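Local coordinates for XAC2610 protein (Xanthomonas axonopodis pv. citri, PDB 4QTQ) that probably acts as a calcium-binding immunity protein, inhibiting a peptidoglycan hydrolase associated with a type IV secretion system used to kill rival bacteria, at residues G81-T86 / I95-N100; D106-S111 / P120-Y125; G155-S160 / F171-L176. One frame throughout, in Å; residues are numbered along the deposited sequence.

Interaction 1 of 3, residues G81-T86 / I95-N100; sequences GPLDDT and ILTDIN. With CA (calcium ion), chain B.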
loop_
_atom_site.group_PDB
_atom_site.type_symbol
_atom_site.label_atom_id
_atom_site.label_comp_id
_atom_site.label_asym_id
_atom_site.label_seq_id
_atom_site.Cartn_x
_atom_site.Cartn_y
_atom_site.Cartn_z
ATOM N N GLY A 81 -10.234 -6.096 -1.724
ATOM C CA GLY A 81 -9.947 -7.432 -1.237
ATOM C C GLY A 81 -8.789 -7.446 -0.270
ATOM O O GLY A 81 -8.235 -6.385 0.058
ATOM N N PRO A 82 -8.401 -8.646 0.189
ATOM C CA PRO A 82 -7.314 -8.736 1.151
ATOM C C PRO A 82 -5.931 -8.587 0.496
ATOM O O PRO A 82 -5.785 -8.774 -0.729
ATOM C CB PRO A 82 -7.495 -10.137 1.757
ATOM C CG PRO A 82 -8.355 -10.908 0.793
ATOM C CD PRO A 82 -8.823 -9.976 -0.288
ATOM N N LEU A 83 -4.937 -8.229 1.311
ATOM C CA LEU A 83 -3.543 -8.208 0.875
ATOM C C LEU A 83 -2.858 -9.538 1.232
ATOM O O LEU A 83 -1.975 -9.598 2.099
ATOM C CB LEU A 83 -2.804 -7.013 1.492
ATOM C CG LEU A 83 -3.379 -5.619 1.184
ATOM C CD1 LEU A 83 -2.611 -4.538 1.940
ATOM C CD2 LEU A 83 -3.403 -5.330 -0.317
ATOM N N ASP A 84 -3.285 -10.605 0.559
ATOM C CA ASP A 84 -2.674 -11.924 0.725
ATOM C C ASP A 84 -1.355 -11.988 -0.030
ATOM O O ASP A 84 -1.281 -11.571 -1.187
ATOM C CB ASP A 84 -3.576 -13.021 0.170
ATOM C CG ASP A 84 -4.883 -13.156 0.913
ATOM O OD1 ASP A 84 -4.907 -12.892 2.130
ATOM O OD2 ASP A 84 -5.883 -13.553 0.275
ATOM N N ASP A 85 -0.325 -12.523 0.626
ATOM C CA ASP A 85 0.982 -12.742 -0.009
ATOM C C ASP A 85 0.791 -13.728 -1.162
ATOM O O ASP A 85 1.466 -13.638 -2.195
ATOM C CB ASP A 85 2.007 -13.271 1.011
ATOM C CG ASP A 85 3.452 -12.960 0.621
ATOM O OD1 ASP A 85 3.965 -13.574 -0.339
ATOM O OD2 ASP A 85 4.082 -12.113 1.292
ATOM N N THR A 86 -0.146 -14.655 -0.978
ATOM C CA THR A 86 -0.575 -15.547 -2.046
ATOM C C THR A 86 -1.281 -14.750 -3.159
ATOM O O THR A 86 -0.688 -14.517 -4.211
ATOM C CB THR A 86 -1.463 -16.688 -1.499
ATOM O OG1 THR A 86 -2.535 -16.142 -0.724
ATOM C CG2 THR A 86 -0.642 -17.626 -0.614
ATOM N N ILE A 95 -6.676 0.970 -3.667
ATOM C CA ILE A 95 -6.956 -0.327 -3.003
ATOM C C ILE A 95 -7.785 -0.153 -1.706
ATOM O O ILE A 95 -7.416 0.606 -0.800
ATOM C CB ILE A 95 -5.623 -1.030 -2.657
ATOM C CG1 ILE A 95 -4.863 -1.397 -3.944
ATOM C CG2 ILE A 95 -5.829 -2.253 -1.753
ATOM C CD1 ILE A 95 -3.364 -1.190 -3.839
ATOM N N LEU A 96 -8.903 -0.861 -1.650
ATOM C CA LEU A 96 -9.790 -0.938 -0.485
ATOM C C LEU A 96 -9.593 -2.297 0.199
ATOM O O LEU A 96 -9.832 -3.353 -0.391
ATOM C CB LEU A 96 -11.250 -0.786 -0.919
ATOM C CG LEU A 96 -11.576 0.266 -1.978
ATOM C CD1 LEU A 96 -13.018 0.113 -2.438
ATOM C CD2 LEU A 96 -11.334 1.659 -1.436
ATOM N N THR A 97 -9.122 -2.259 1.440
ATOM C CA THR A 97 -8.675 -3.447 2.141
ATOM C C THR A 97 -8.573 -3.100 3.622
ATOM O O THR A 97 -8.170 -1.987 3.972
ATOM C CB THR A 97 -7.302 -3.920 1.606
ATOM O OG1 THR A 97 -6.986 -5.199 2.153
ATOM C CG2 THR A 97 -6.176 -2.929 1.966
ATOM N N ASP A 98 -8.972 -4.032 4.485
ATOM C CA ASP A 98 -8.909 -3.809 5.930
ATOM C C ASP A 98 -7.540 -4.230 6.378
ATOM O O ASP A 98 -7.228 -5.408 6.414
ATOM C CB ASP A 98 -9.981 -4.619 6.673
ATOM C CG ASP A 98 -9.993 -4.355 8.179
ATOM O OD1 ASP A 98 -9.518 -3.276 8.631
ATOM O OD2 ASP A 98 -10.499 -5.240 8.910
ATOM N N ILE A 99 -6.708 -3.256 6.698
ATOM C CA ILE A 99 -5.320 -3.520 7.041
ATOM C C ILE A 99 -5.219 -3.896 8.516
ATOM O O ILE A 99 -4.479 -4.813 8.871
ATOM C CB ILE A 99 -4.423 -2.301 6.705
ATOM C CG1 ILE A 99 -4.395 -2.094 5.179
ATOM C CG2 ILE A 99 -3.009 -2.489 7.246
ATOM C CD1 ILE A 99 -3.721 -0.822 4.715
ATOM N N ASN A 100 -5.973 -3.207 9.366
ATOM C CA ASN A 100 -5.842 -3.406 10.811
ATOM C C ASN A 100 -6.852 -4.376 11.449
ATOM O O ASN A 100 -6.927 -4.464 12.673
ATOM C CB ASN A 100 -5.824 -2.056 11.548
ATOM C CG ASN A 100 -7.089 -1.250 11.358
ATOM O OD1 ASN A 100 -7.962 -1.577 10.548
ATOM N ND2 ASN A 100 -7.178 -0.163 12.092
HETATM CA CA CA B . -9.721 -0.994 9.114
HETATM O O HOH W 1 -10.221 0.852 10.409
#
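Gly81 is gripped at both its amide and its carbonyl by neighbouring residues of strand 95-97, and a threonine side chain supplies half of the grip. Gly81 N donates to Leu96 O over 3.1 Å in a fairly straight bond (N-H...O 158°). One residue on, the hydroxyl takes over: Thr97 holds OG1 anti to its backbone N (chi1 -171°), which brings it to Gly81 O at 2.7 Å, and it donates there from slightly above the carbonyl plane. The same rotamer leaves the methyl CG2 between the backbone N and the carbonyl carbon, where it meets Leu83 CD1 at 3.9 Å. Leu83 lies across Thr97 at about a right angle and spreads its two branches. Its CG, beside the backbone N and anti to the carbonyl carbon (chi1 -58°), comes to 3.8 Å from Thr97 OG1. CD2 comes to 4.2 Å from Ile95 CG2, while CD1 also approaches Ile99 CG1 at 4.4 Å. The loop residues Leu150 and Phe151 add to the packing on Leu83.

Past Thr97 the chain leaves the strand and turns to the metal. Asp98 OD1 binds the calcium ion at 2.3 Å, and its other oxygen, OD2, accepts from Gly103 N. Asn100 is a further ligand, and Asp102, the backbone O of His104, and Asp106 complete the protein's share of the site. Thus Thr97 gives a loop carbonyl a hydrogen bond through its hydroxyl and packs its methyl on Leu83, anchoring residues 81-83 to the strand end from which the first calcium ligand springs.

Interaction 2 of 3, residues D106-S111 / P120-Y125; sequences DVVVWS and PSYSVY. With CA (calcium ion), chain B.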
loop_
_atom_site.group_PDB
_atom_site.type_symbol
_atom_site.label_atom_id
_atom_site.label_comp_id
_atom_site.label_asym_id
_atom_site.label_seq_id
_atom_site.Cartn_x
_atom_site.Cartn_y
_atom_site.Cartn_z
ATOM N N ASP A 106 -9.922 0.036 4.854
ATOM C CA ASP A 106 -9.029 1.160 4.814
ATOM C C ASP A 106 -8.675 1.401 3.347
ATOM O O ASP A 106 -9.132 0.676 2.464
ATOM C CB ASP A 106 -7.798 0.824 5.646
ATOM C CG ASP A 106 -8.169 0.300 7.024
ATOM O OD1 ASP A 106 -8.869 1.027 7.772
ATOM O OD2 ASP A 106 -7.787 -0.843 7.362
ATOM N N VAL A 107 -7.857 2.417 3.079
ATOM C CA VAL A 107 -7.592 2.815 1.709
ATOM C C VAL A 107 -6.092 3.002 1.477
ATOM O O VAL A 107 -5.377 3.576 2.318
ATOM C CB VAL A 107 -8.370 4.100 1.325
ATOM C CG1 VAL A 107 -8.080 4.507 -0.120
ATOM C CG2 VAL A 107 -9.854 3.892 1.532
ATOM N N VAL A 108 -5.635 2.475 0.346
ATOM C CA VAL A 108 -4.237 2.552 -0.054
ATOM C C VAL A 108 -4.186 3.152 -1.448
ATOM O O VAL A 108 -4.886 2.706 -2.362
ATOM C CB VAL A 108 -3.559 1.161 -0.057
ATOM C CG1 VAL A 108 -2.113 1.277 -0.511
ATOM C CG2 VAL A 108 -3.645 0.506 1.305
ATOM N N VAL A 109 -3.352 4.166 -1.613
ATOM C CA VAL A 109 -3.304 4.922 -2.844
ATOM C C VAL A 109 -1.869 4.918 -3.403
ATOM O O VAL A 109 -0.908 5.160 -2.667
ATOM C CB VAL A 109 -3.821 6.345 -2.577
ATOM C CG1 VAL A 109 -3.535 7.266 -3.736
ATOM C CG2 VAL A 109 -5.324 6.309 -2.287
ATOM N N TRP A 110 -1.734 4.612 -4.693
ATOM C CA TRP A 110 -0.435 4.664 -5.358
ATOM C C TRP A 110 -0.115 6.127 -5.589
ATOM O O TRP A 110 -0.627 6.741 -6.527
ATOM C CB TRP A 110 -0.451 3.871 -6.664
ATOM C CG TRP A 110 0.841 3.983 -7.463
ATOM C CD1 TRP A 110 2.032 4.513 -7.042
ATOM C CD2 TRP A 110 1.057 3.545 -8.815
ATOM N NE1 TRP A 110 2.963 4.461 -8.060
ATOM C CE2 TRP A 110 2.398 3.856 -9.151
ATOM C CE3 TRP A 110 0.239 2.946 -9.788
ATOM C CZ2 TRP A 110 2.933 3.587 -10.402
ATOM C CZ3 TRP A 110 0.774 2.679 -11.032
ATOM C CH2 TRP A 110 2.113 3.001 -11.330
ATOM N N SER A 111 0.717 6.691 -4.712
ATOM C CA SER A 111 0.964 8.137 -4.679
ATOM C C SER A 111 2.377 8.570 -5.083
ATOM O O SER A 111 2.614 9.754 -5.277
ATOM C CB SER A 111 0.689 8.678 -3.280
ATOM O OG SER A 111 1.529 8.050 -2.322
ATOM N N PRO A 120 6.584 1.586 -7.291
ATOM C CA PRO A 120 5.509 2.310 -6.613
ATOM C C PRO A 120 5.662 2.398 -5.091
ATOM O O PRO A 120 6.083 1.441 -4.437
ATOM C CB PRO A 120 4.249 1.513 -6.977
ATOM C CG PRO A 120 4.742 0.205 -7.512
ATOM C CD PRO A 120 6.077 0.487 -8.123
ATOM N N SER A 121 5.332 3.565 -4.556
ATOM C CA SER A 121 5.150 3.758 -3.125
ATOM C C SER A 121 3.761 4.309 -2.904
ATOM O O SER A 121 3.157 4.898 -3.809
ATOM C CB SER A 121 6.184 4.729 -2.579
ATOM O OG SER A 121 6.091 5.968 -3.248
ATOM N N TYR A 122 3.271 4.129 -1.684
ATOM C CA TYR A 122 1.859 4.293 -1.364
ATOM C C TYR A 122 1.582 5.167 -0.152
ATOM O O TYR A 122 2.391 5.247 0.786
ATOM C CB TYR A 122 1.239 2.910 -1.107
ATOM C CG TYR A 122 1.375 1.973 -2.293
ATOM C CD1 TYR A 122 2.538 1.232 -2.483
ATOM C CD2 TYR A 122 0.361 1.859 -3.240
ATOM C CE1 TYR A 122 2.679 0.387 -3.569
ATOM C CE2 TYR A 122 0.494 1.013 -4.331
ATOM C CZ TYR A 122 1.657 0.286 -4.496
ATOM O OH TYR A 122 1.806 -0.559 -5.577
ATOM N N SER A 123 0.402 5.788 -0.183
ATOM C CA SER A 123 -0.158 6.501 0.931
ATOM C C SER A 123 -1.226 5.587 1.499
ATOM O O SER A 123 -2.108 5.130 0.768
ATOM C CB SER A 123 -0.770 7.840 0.489
ATOM O OG SER A 123 0.215 8.744 -0.016
ATOM N N VAL A 124 -1.129 5.321 2.801
ATOM C CA VAL A 124 -2.057 4.446 3.509
ATOM C C VAL A 124 -2.932 5.281 4.447
ATOM O O VAL A 124 -2.425 6.113 5.208
ATOM C CB VAL A 124 -1.286 3.352 4.280
ATOM C CG1 VAL A 124 -2.225 2.465 5.075
ATOM C CG2 VAL A 124 -0.468 2.521 3.308
ATOM N N TYR A 125 -4.245 5.056 4.366
ATOM C CA TYR A 125 -5.238 5.716 5.218
ATOM C C TYR A 125 -6.105 4.680 5.950
ATOM O O TYR A 125 -6.818 3.884 5.311
ATOM C CB TYR A 125 -6.158 6.628 4.393
ATOM C CG TYR A 125 -5.446 7.595 3.459
ATOM C CD1 TYR A 125 -4.886 7.148 2.271
ATOM C CD2 TYR A 125 -5.344 8.947 3.759
ATOM C CE1 TYR A 125 -4.228 8.010 1.411
ATOM C CE2 TYR A 125 -4.685 9.831 2.907
ATOM C CZ TYR A 125 -4.124 9.347 1.733
ATOM O OH TYR A 125 -3.489 10.173 0.855
HETATM CA CA CA B . -9.721 -0.994 9.114
HETATM O O HOH W 1 -10.221 0.852 10.409
#
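Trp110 and Tyr122 form a non-hydrogen-bonded pair of this antiparallel hairpin, and the indole can be followed outward atom by atom. CB rests 3.8 Å from Tyr122 CE2, with the two rings inclined obliquely. With CG anti to the backbone N (chi1 175°), the indole reaches out beside Pro120 and Ser121. CD1 has Ser121 O at the ring edge, 3.4 Å away. NE1 and then CE2 lie beneath Pro120 CB, which sits over the five-membered ring in a CH-pi contact, 3.7 Å from its centroid; NE1 also makes a weak hydrogen bond to Gly112 O. Tyr71 stacks on the indole from outside the hairpin.

On the same face, Val108 CG1 packs against Tyr122 CD2. The face bearing Val109 and Tyr125 also carries a polar pair, the hydroxyls of Ser111 and Ser123, hydrogen-bonded OG to OG at 2.7 Å. Reciprocal backbone bonds link Val107 with Tyr125 and Val109 with Ser123.

At the other end Asp106 CB touches Tyr125 O, and its carboxylate turns to the metal. OD1 and OD2 each bind calcium at 2.6 Å, while Ile99 N donates to OD2 and Phe127 N to OD1. The ligand spacing Asp98, Asn100, Asp102, His104 O, Asp106 is that of a Dx[DN]xDG calcium loop, resembling an EF-hand loop in its first part; here the bidentate Asp106 opens the strand of a beta hairpin.

Interaction 3 of 3, residues G155-S160 / F171-L176; sequences GNMLTS and FDTYEL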
loop_
_atom_site.group_PDB
_atom_site.type_symbol
_atom_site.label_atom_id
_atom_site.label_comp_id
_atom_site.label_asym_id
_atom_site.label_seq_id
_atom_site.Cartn_x
_atom_site.Cartn_y
_atom_site.Cartn_z
ATOM N N GLY A 155 -3.206 -11.589 9.672
ATOM C CA GLY A 155 -3.590 -11.252 11.046
ATOM C C GLY A 155 -3.144 -9.844 11.385
ATOM O O GLY A 155 -3.401 -8.910 10.621
ATOM N N ASN A 156 -2.439 -9.693 12.508
ATOM C CA ASN A 156 -1.856 -8.400 12.877
ATOM C C ASN A 156 -0.392 -8.250 12.428
ATOM O O ASN A 156 0.316 -7.346 12.888
ATOM C CB ASN A 156 -2.017 -8.137 14.382
ATOM C CG ASN A 156 -1.084 -8.976 15.239
ATOM O OD1 ASN A 156 -0.675 -10.076 14.851
ATOM N ND2 ASN A 156 -0.747 -8.461 16.420
ATOM N N MET A 157 0.045 -9.123 11.517
ATOM C CA MET A 157 1.411 -9.097 10.982
ATOM C C MET A 157 1.440 -8.614 9.533
ATOM O O MET A 157 0.651 -9.059 8.701
ATOM C CB MET A 157 2.053 -10.489 11.065
ATOM C CG MET A 157 2.223 -11.016 12.483
ATOM S SD MET A 157 3.301 -9.960 13.474
ATOM C CE MET A 157 2.915 -10.521 15.137
ATOM N N LEU A 158 2.371 -7.708 9.253
ATOM C CA LEU A 158 2.572 -7.154 7.930
ATOM C C LEU A 158 3.977 -7.524 7.443
ATOM O O LEU A 158 4.957 -7.325 8.157
ATOM C CB LEU A 158 2.425 -5.628 7.968
ATOM C CG LEU A 158 1.007 -5.047 7.874
ATOM C CD1 LEU A 158 0.054 -5.610 8.927
ATOM C CD2 LEU A 158 1.055 -3.532 7.973
ATOM N N THR A 159 4.077 -8.055 6.231
ATOM C CA THR A 159 5.377 -8.405 5.664
ATOM C C THR A 159 5.711 -7.558 4.437
ATOM O O THR A 159 4.838 -7.199 3.656
ATOM C CB THR A 159 5.448 -9.899 5.298
ATOM O OG1 THR A 159 4.280 -10.258 4.558
ATOM C CG2 THR A 159 5.517 -10.758 6.546
ATOM N N SER A 160 6.993 -7.242 4.293
ATOM C CA SER A 160 7.498 -6.389 3.218
ATOM C C SER A 160 8.916 -6.851 2.890
ATOM O O SER A 160 9.644 -7.302 3.779
ATOM C CB SER A 160 7.516 -4.928 3.675
ATOM O OG SER A 160 7.701 -4.025 2.592
ATOM N N PHE A 171 13.774 -9.219 4.503
ATOM C CA PHE A 171 12.401 -9.632 4.750
ATOM C C PHE A 171 11.987 -9.065 6.095
ATOM O O PHE A 171 12.491 -9.478 7.127
ATOM C CB PHE A 171 12.269 -11.158 4.739
ATOM C CG PHE A 171 12.748 -11.803 3.465
ATOM C CD1 PHE A 171 11.912 -11.906 2.369
ATOM C CD2 PHE A 171 14.041 -12.311 3.367
ATOM C CE1 PHE A 171 12.355 -12.495 1.194
ATOM C CE2 PHE A 171 14.481 -12.899 2.200
ATOM C CZ PHE A 171 13.639 -12.996 1.112
ATOM N N ASP A 172 11.081 -8.097 6.058
ATOM C CA ASP A 172 10.634 -7.379 7.252
ATOM C C ASP A 172 9.268 -7.856 7.707
ATOM O O ASP A 172 8.387 -8.116 6.889
ATOM C CB ASP A 172 10.579 -5.876 6.972
ATOM C CG ASP A 172 11.939 -5.240 6.995
ATOM O OD1 ASP A 172 12.884 -5.854 7.512
ATOM O OD2 ASP A 172 12.078 -4.103 6.519
ATOM N N THR A 173 9.108 -7.971 9.020
ATOM C CA THR A 173 7.824 -8.287 9.619
ATOM C C THR A 173 7.506 -7.191 10.638
ATOM O O THR A 173 8.341 -6.852 11.496
ATOM C CB THR A 173 7.812 -9.686 10.275
ATOM O OG1 THR A 173 8.004 -10.694 9.265
ATOM C CG2 THR A 173 6.491 -9.947 10.998
ATOM N N TYR A 174 6.310 -6.623 10.495
ATOM C CA TYR A 174 5.811 -5.573 11.366
ATOM C C TYR A 174 4.610 -6.127 12.096
ATOM O O TYR A 174 3.813 -6.874 11.514
ATOM C CB TYR A 174 5.354 -4.349 10.561
ATOM C CG TYR A 174 6.471 -3.621 9.866
ATOM C CD1 TYR A 174 6.999 -4.093 8.663
ATOM C CD2 TYR A 174 7.005 -2.461 10.416
ATOM C CE1 TYR A 174 8.037 -3.424 8.025
ATOM C CE2 TYR A 174 8.028 -1.779 9.789
ATOM C CZ TYR A 174 8.547 -2.263 8.604
ATOM O OH TYR A 174 9.572 -1.586 8.008
ATOM N N GLU A 175 4.478 -5.760 13.369
ATOM C CA GLU A 175 3.246 -6.027 14.111
ATOM C C GLU A 175 2.481 -4.724 14.133
ATOM O O GLU A 175 3.061 -3.662 14.403
ATOM C CB GLU A 175 3.543 -6.504 15.527
ATOM C CG GLU A 175 2.301 -6.829 16.342
ATOM C CD GLU A 175 2.616 -7.453 17.686
ATOM O OE1 GLU A 175 3.795 -7.499 18.074
ATOM O OE2 GLU A 175 1.676 -7.895 18.375
ATOM N N LEU A 176 1.188 -4.797 13.835
ATOM C CA LEU A 176 0.344 -3.622 13.852
ATOM C C LEU A 176 -0.555 -3.694 15.068
ATOM O O LEU A 176 -1.355 -4.621 15.187
ATOM C CB LEU A 176 -0.508 -3.533 12.591
ATOM C CG LEU A 176 -1.351 -2.245 12.508
ATOM C CD1 LEU A 176 -0.522 -1.054 12.037
ATOM C CD2 LEU A 176 -2.529 -2.458 11.585
#
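Leu158 and Tyr174 satisfy each other's backbone completely: Leu158 N donates to Tyr174 O, and Tyr174 N to Leu158 O, both at 2.8 Å. The next hydrogen-bonded pair repeats the exchange, with Ser160 N reaching Asp172 O at 3.1 Å and Asp172 N reaching Ser160 O at 2.8 Å. At the end away from the hairpin turn, Asn156 O accepts from Leu176 N over 2.9 Å. Several carbonyls take a second, softer contact from a CA-H group, as when Met157 CA approaches Tyr174 O.

Side-chain polarity is met less evenly. Asn156 ND2 gives Glu175 OE2 a weak bond (3.2 Å, N-H...O 123°), the amide standing nearly perpendicular to the carboxylate. Asp172 instead sends OD2 to a salt bridge with Arg186. Met157, bent at chi2 (-61°), places SD 4.0 Å from Thr173 CG2, and its CE lies near Glu175 CG.

Outward-facing backbone groups bind the flanking strands: Thr159 pairs with Ser152 of strand 152-154, and Phe171, Thr173 and Glu175 pair with strand 181-190. The hairpin thus lies inside an antiparallel sheet, with Leu158, Ser160, Tyr174 and Leu176 packed against helix 138-143.

Interactions 1 and 2 are two sides of one calcium site, the metal and its water belonging to both. Their strands are also neighbours in one sheet, where Ile95 N sits 2.8 Å from Val108 O, while Ile99 CD1 packs on Val124 CG1 at 3.6 Å. Interaction 3 belongs to another sheet; its Leu176 CD2 packs closely on Asn100 CB and also approaches Ile99 O, at 4.1 Å. The Leu176 side chain is about 8 Å from the calcium ion. Interactions 2 and 3 do not touch, their nearest atoms being about 7 Å apart; interaction 1, which touches both, is the link between them, and illustrates how one threonine can join a polar and an apolar contact beside a metal loop.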